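Fumarylacetoacetate hydrolase (Burkholderia xenovorans, PDB 5TI1) catalyses the hydrolysis of fumarylacetoacetate to fumarate and acetoacetate, the last step of phenylalanine and tyrosine breakdown. Local coordinates at the interface of chains A and B. Numbering follows the deposited sequence. Chains: chain A/B, Fumarylacetoacetate hydrolase.

Contacts 1 and 2 are two-fold related patches with a shared core, between chains A and B. Their C-alpha centres lie about 12 Å apart. A:Thr152, A:Asn187 and A:His360 meet B:Arg189 and B:Phe277 in contact 1, and the chains are exchanged in contact 2. Contact 1 adds A:Tyr186 and B:Asn278; contact 2 adds A:Thr281 and B:Cys365. A:Asn187 serves contact 1, and the next residues, A:Gly188 and A:Arg189, serve contact 2. The centre of contact 1 lies about 17 Å from A:His160 and that of contact 2 about 19 Å from B:His160, the probable proton acceptors. At that distance a direct part in catalysis is unlikely, and the patches more probably support the dimer.

Contact 1: the interface of chains A and B. Residues chain A 152, 186-187, 360; chain B 189, 277-278.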
# COMPACT_ATOMS: atom_id res chain seq x y z
N THR A 152 3.55 -5.32 3.15
CA THR A 152 2.87 -5.87 4.31
C THR A 152 3.94 -6.18 5.35
O THR A 152 5.03 -6.65 5.01
CB THR A 152 2.11 -7.16 3.94
OG1 THR A 152 1.16 -6.90 2.90
CG2 THR A 152 1.38 -7.71 5.14
N TYR A 186 -0.10 -6.13 9.26
CA TYR A 186 -0.75 -4.88 8.90
C TYR A 186 -0.23 -4.45 7.54
O TYR A 186 0.85 -4.88 7.12
CB TYR A 186 -0.52 -3.79 9.97
CG TYR A 186 0.94 -3.34 10.09
CD1 TYR A 186 1.86 -4.10 10.81
CD2 TYR A 186 1.38 -2.17 9.48
CE1 TYR A 186 3.20 -3.70 10.91
CE2 TYR A 186 2.70 -1.77 9.58
CZ TYR A 186 3.61 -2.53 10.30
OH TYR A 186 4.94 -2.13 10.38
N ASN A 187 -1.02 -3.64 6.84
CA ASN A 187 -0.53 -3.04 5.61
C ASN A 187 0.51 -1.97 5.95
O ASN A 187 0.24 -1.10 6.78
CB ASN A 187 -1.66 -2.38 4.81
CG ASN A 187 -2.75 -3.35 4.42
OD1 ASN A 187 -3.88 -3.24 4.88
ND2 ASN A 187 -2.42 -4.30 3.55
N HIS A 360 -2.25 -14.15 4.80
CA HIS A 360 -2.44 -12.89 4.09
C HIS A 360 -3.55 -13.00 3.06
O HIS A 360 -4.27 -12.03 2.80
CB HIS A 360 -1.15 -12.46 3.40
CG HIS A 360 -1.06 -11.00 3.07
ND1 HIS A 360 -2.16 -10.21 2.80
CD2 HIS A 360 0.02 -10.18 2.97
CE1 HIS A 360 -1.76 -8.97 2.55
NE2 HIS A 360 -0.44 -8.93 2.63
N ARG B 189 -5.03 -1.64 1.57
CA ARG B 189 -4.43 -2.48 0.55
C ARG B 189 -4.80 -1.95 -0.84
O ARG B 189 -5.95 -2.07 -1.28
CB ARG B 189 -4.89 -3.93 0.74
CG ARG B 189 -4.26 -4.90 -0.23
CD ARG B 189 -2.80 -5.24 0.15
NE ARG B 189 -2.29 -6.19 -0.82
CZ ARG B 189 -1.03 -6.61 -0.95
NH1 ARG B 189 -0.06 -6.16 -0.16
NH2 ARG B 189 -0.76 -7.49 -1.91
N PHE B 277 -7.11 -5.86 9.13
CA PHE B 277 -6.23 -6.40 8.10
C PHE B 277 -7.02 -7.25 7.11
O PHE B 277 -7.53 -6.73 6.12
CB PHE B 277 -5.09 -7.19 8.76
CG PHE B 277 -4.04 -7.67 7.79
CD1 PHE B 277 -3.48 -6.79 6.88
CD2 PHE B 277 -3.61 -8.98 7.81
CE1 PHE B 277 -2.50 -7.21 6.00
CE2 PHE B 277 -2.65 -9.41 6.92
CZ PHE B 277 -2.09 -8.52 6.02
N ASN B 278 -7.15 -8.56 7.38
CA ASN B 278 -7.92 -9.41 6.46
C ASN B 278 -9.37 -8.95 6.35
O ASN B 278 -10.00 -9.13 5.30
CB ASN B 278 -7.86 -10.86 6.90
CG ASN B 278 -6.56 -11.54 6.50
OD1 ASN B 278 -5.81 -11.04 5.66
ND2 ASN B 278 -6.30 -12.70 7.09
O HOH W 1 2.38 -6.88 0.47
O HOH W 2 -0.32 -4.34 2.32
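B:Phe277 pushes the far end of its ring onto A:His360 at the subunit interface of this FAH-family hydrolase. This is the tight part of the contact. The para carbon CZ of B:Phe277 sits over one face of the imidazole, toward its rim, 3.5 Å from CE1 of A:His360. The two side chains cross at about a right angle, and the end of the phenyl ring meets the imidazole face. The methyl CG2 of A:Thr152 meets the same CZ of B:Phe277 at 3.7 Å. Farther back on the ring, CD1 of B:Phe277 lies 3.9 Å from the backbone CA of A:Tyr186. B:Phe277 reaches this place with CG opposite its backbone N (chi1 -174°). The imidazole is held at its edge, where NE2 of A:His360 hydrogen bonds in the ring plane to the hydroxyl OG1 of A:Thr152 at 2.6 Å. That bond should limit rotation of the ring under the phenyl tip.

The side toward B:Arg189 is looser and holds water. The guanidinium NH1 of B:Arg189 stays 3.4 Å from OG1 of A:Thr152. Waters 1 and 2 bridge the pair, both lying at the guanidinium edge and in its plane. The bond from NH1 of B:Arg189 to water 2 is nearly straight, 165° at the hydrogen. Water 2 also bonds to the amide ND2 of A:Asn187. The amide and guanidinium planes are 28° apart, although the side chains cross steeply. Here the aliphatic part of the arginine touches the amide, with CD of B:Arg189 3.5 Å from ND2 of A:Asn187. A bend at chi2 turns the arginine chain toward the waters.

Contact 2: the interface of chains A and B. Residues chain A 188-189, 277, 281; chain B 150, 152, 187, 360, 365.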
# COMPACT_ATOMS: atom_id res chain seq x y z
N GLY A 188 1.67 -2.04 5.30
CA GLY A 188 2.67 -0.99 5.39
C GLY A 188 2.55 0.00 4.24
O GLY A 188 1.68 -0.09 3.37
N ARG A 189 3.45 0.98 4.26
CA ARG A 189 3.47 2.04 3.25
C ARG A 189 4.55 1.72 2.22
O ARG A 189 5.75 1.85 2.51
CB ARG A 189 3.73 3.39 3.91
CG ARG A 189 3.75 4.57 2.95
CD ARG A 189 2.33 5.01 2.57
NE ARG A 189 2.38 6.08 1.57
CZ ARG A 189 1.33 6.54 0.90
NH1 ARG A 189 0.11 6.03 1.08
NH2 ARG A 189 1.51 7.50 0.01
N PHE A 277 0.85 3.86 12.22
CA PHE A 277 0.66 4.63 11.00
C PHE A 277 1.84 5.57 10.79
O PHE A 277 2.87 5.16 10.23
CB PHE A 277 -0.68 5.37 11.06
CG PHE A 277 -1.04 6.08 9.79
CD1 PHE A 277 -0.93 5.43 8.57
CD2 PHE A 277 -1.48 7.39 9.81
CE1 PHE A 277 -1.27 6.08 7.39
CE2 PHE A 277 -1.81 8.05 8.64
CZ PHE A 277 -1.70 7.40 7.42
N THR A 281 5.57 4.87 8.67
CA THR A 281 5.57 5.16 7.24
C THR A 281 6.62 6.19 6.84
O THR A 281 6.74 6.49 5.65
CB THR A 281 4.17 5.65 6.81
OG1 THR A 281 3.85 6.87 7.49
CG2 THR A 281 3.09 4.58 7.13
N GLY B 150 -0.61 3.91 -3.51
CA GLY B 150 -0.92 3.69 -2.11
C GLY B 150 -2.36 4.05 -1.79
O GLY B 150 -2.90 5.03 -2.31
N THR B 152 -4.78 4.78 1.55
CA THR B 152 -4.85 5.10 2.96
C THR B 152 -6.31 5.31 3.33
O THR B 152 -7.06 5.91 2.55
CB THR B 152 -4.05 6.38 3.27
OG1 THR B 152 -2.67 6.18 2.94
CG2 THR B 152 -4.19 6.76 4.73
N ASN B 187 -2.87 2.38 6.78
CA ASN B 187 -2.64 1.98 5.39
C ASN B 187 -3.66 0.91 4.99
O ASN B 187 -3.86 -0.06 5.72
CB ASN B 187 -1.24 1.39 5.19
CG ASN B 187 -0.15 2.34 5.58
OD1 ASN B 187 0.57 2.09 6.53
ND2 ASN B 187 -0.02 3.44 4.84
N HIS B 360 -1.23 12.96 7.40
CA HIS B 360 -0.59 11.84 6.69
C HIS B 360 0.90 12.08 6.49
O HIS B 360 1.71 11.15 6.60
CB HIS B 360 -1.27 11.62 5.34
CG HIS B 360 -1.08 10.24 4.78
ND1 HIS B 360 0.05 9.48 5.01
CD2 HIS B 360 -1.90 9.47 4.01
CE1 HIS B 360 -0.07 8.31 4.41
NE2 HIS B 360 -1.24 8.28 3.79
N CYS B 365 6.06 11.04 5.74
CA CYS B 365 5.61 10.10 4.72
C CYS B 365 5.40 10.83 3.40
O CYS B 365 4.92 11.96 3.38
CB CYS B 365 4.32 9.39 5.17
SG CYS B 365 3.76 8.09 4.04
O HOH W 3 -2.42 6.91 0.05
O HOH W 4 -1.09 3.84 2.67
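The hydroxyl OG1 of B:Thr152 is gripped by B:His360 and by two waters that link it to A:Arg189 across the interface. Its hydrogen bond to NE2 of B:His360 is 2.7 Å long. Water 4 lies 2.8 Å from OG1 of B:Thr152, and water 3 is also bonded to it. Both waters sit at the guanidinium edge of A:Arg189, in its plane, and bond to NH1. The bond from NH1 of A:Arg189 to water 3 is 2.9 Å long and close to straight (163° at the hydrogen). The amide ND2 of B:Asn187 joins the network through water 4. Water 3 makes a weak link to the backbone O of B:Gly150.

CE1 of B:His360 lies above one face of the A:Arg189 guanidinium, offset toward its rim. The two planes are steeply inclined, 67° apart. One face of the imidazole receives CZ of A:Phe277 over its centre, 3.5 Å from CE1 of B:His360. At its own edge the phenyl ring meets the amide of B:Asn187, with CE1 of A:Phe277 3.9 Å from ND2 of B:Asn187.

B:Cys365 adds a sulfur contact. Its SG points away from its backbone N (chi1 -175°) and reaches the arginine chain, 3.5 Å from NE of A:Arg189. The same SG touches CB of A:Thr281, while CB of B:Cys365 lies 3.5 Å from the hydroxyl OG1 of A:Thr281. The methyl CG2 of A:Thr281 faces the amide oxygen OD1 of B:Asn187 at 3.6 Å. The B:Asn187 amide also packs against the backbone of A:Gly188. By joining water-bridged polar groups to close side-chain packing, the patch probably helps hold the two subunits together as a dimer.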